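Hypothetical protein SO0527 (Shewanella oneidensis, PDB 2BBE) is of unknown function but may act as a monooxygenase, as do relatives in the antibiotic biosynthesis monooxygenase family. Local coordinates at residues A[32-35]-A[36-39]. Residues are numbered along the deposited sequence; the frame is centred on the assembly and turned at random.
Sequences AALA and SLIP
Ser36 folds its side chain back over the last turn of the preceding helix, its CB lying 3.5 Å from Ala32 O and its hydroxyl reaching the next carbonyl along. With OG held between the backbone N and the carbonyl carbon (chi1 76°), the hydroxyl gives its proton to Ala33 O at 2.6 Å, a short bond with the donor tilted 31° from the carbonyl plane. The amide of the same serine keeps the helical i to i+4 pattern, Ser36 N to Ala32 O at 3.0 Å, so this one residue donates to two successive carbonyls, Ala32 O and Ala33 O. The pattern then tightens to i to i+3: Leu37 N bonds Leu34 O at 3.1 Å, and Ile38 N bonds Ala35 O across a type I beta turn running from Ala35 to Ile38. The turn links helix 27-35 to helix 38-42 in a ferredoxin-like alpha+beta fold, where the helices lie on one face of a four-stranded antiparallel sheet, as in other dimeric alpha-beta barrel proteins. Pro39, with no amide proton to offer, brings its ring CD to 3.6 Å from Ala35 O. On the buried side Leu34 CD2 and Leu37 CD1 come within 4.3 Å, a loose apolar touch; Leu34 reaches Phe64 and Leu52 of the sheet, whereas Leu37 meets Ala82 and Ile83 of helix 81-94. In Ile38, CG1 lies beside the backbone N and anti to the carbonyl carbon, and with an extended chi2 CD1 comes to 4.0 Å from Ala35 CA; both residues also pack on Ala108 of a second subunit.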
loop_
_atom_site.group_PDB
_atom_site.type_symbol
_atom_site.label_atom_id
_atom_site.label_comp_id
_atom_site.label_asym_id
_atom_site.label_seq_id
_atom_site.Cartn_x
_atom_site.Cartn_y
_atom_site.Cartn_z
ATOM N N ALA A 32 -11.835 18.871 -6.184
ATOM C CA ALA A 32 -12.868 18.183 -6.972
ATOM C C ALA A 32 -12.387 17.717 -8.355
ATOM O O ALA A 32 -12.669 16.577 -8.762
ATOM C CB ALA A 32 -14.131 19.041 -7.090
ATOM N N ALA A 33 -11.657 18.589 -9.055
ATOM C CA ALA A 33 -11.137 18.312 -10.396
ATOM C C ALA A 33 -10.146 17.146 -10.355
ATOM O O ALA A 33 -10.199 16.230 -11.200
ATOM C CB ALA A 33 -10.467 19.561 -10.981
ATOM N N LEU A 34 -9.251 17.172 -9.366
ATOM C CA LEU A 34 -8.261 16.080 -9.207
ATOM C C LEU A 34 -8.952 14.786 -8.751
ATOM O O LEU A 34 -8.620 13.693 -9.221
ATOM C CB LEU A 34 -7.148 16.494 -8.226
ATOM C CG LEU A 34 -6.211 17.601 -8.774
ATOM C CD1 LEU A 34 -5.377 18.207 -7.655
ATOM C CD2 LEU A 34 -5.286 17.069 -9.894
ATOM N N ALA A 35 -9.904 14.900 -7.822
ATOM C CA ALA A 35 -10.567 13.690 -7.320
ATOM C C ALA A 35 -11.351 12.999 -8.425
ATOM O O ALA A 35 -11.513 11.761 -8.394
ATOM C CB ALA A 35 -11.470 13.996 -6.115
ATOM N N SER A 36 -11.843 13.781 -9.392
ATOM C CA SER A 36 -12.631 13.220 -10.500
ATOM C C SER A 36 -11.792 12.249 -11.364
ATOM O O SER A 36 -12.353 11.384 -12.065
ATOM C CB SER A 36 -13.227 14.338 -11.382
ATOM O OG SER A 36 -12.190 14.880 -12.196
ATOM N N LEU A 37 -10.468 12.382 -11.302
ATOM C CA LEU A 37 -9.555 11.537 -12.085
ATOM C C LEU A 37 -9.329 10.163 -11.461
ATOM O O LEU A 37 -8.829 9.249 -12.125
ATOM C CB LEU A 37 -8.169 12.210 -12.250
ATOM C CG LEU A 37 -8.150 13.632 -12.815
ATOM C CD1 LEU A 37 -6.736 14.206 -12.784
ATOM C CD2 LEU A 37 -8.757 13.673 -14.226
ATOM N N ILE A 38 -9.672 10.021 -10.185
ATOM C CA ILE A 38 -9.259 8.833 -9.429
ATOM C C ILE A 38 -9.929 7.504 -9.869
ATOM O O ILE A 38 -9.221 6.507 -10.076
ATOM C CB ILE A 38 -9.382 9.071 -7.888
ATOM C CG1 ILE A 38 -8.374 10.149 -7.471
ATOM C CG2 ILE A 38 -9.140 7.750 -7.095
ATOM C CD1 ILE A 38 -8.459 10.540 -5.996
ATOM N N PRO A 39 -11.274 7.469 -9.980
ATOM C CA PRO A 39 -11.917 6.176 -10.282
ATOM C C PRO A 39 -11.399 5.520 -11.550
ATOM O O PRO A 39 -11.113 4.326 -11.520
ATOM C CB PRO A 39 -13.404 6.536 -10.404
ATOM C CG PRO A 39 -13.533 7.703 -9.493
ATOM C CD PRO A 39 -12.291 8.517 -9.783
#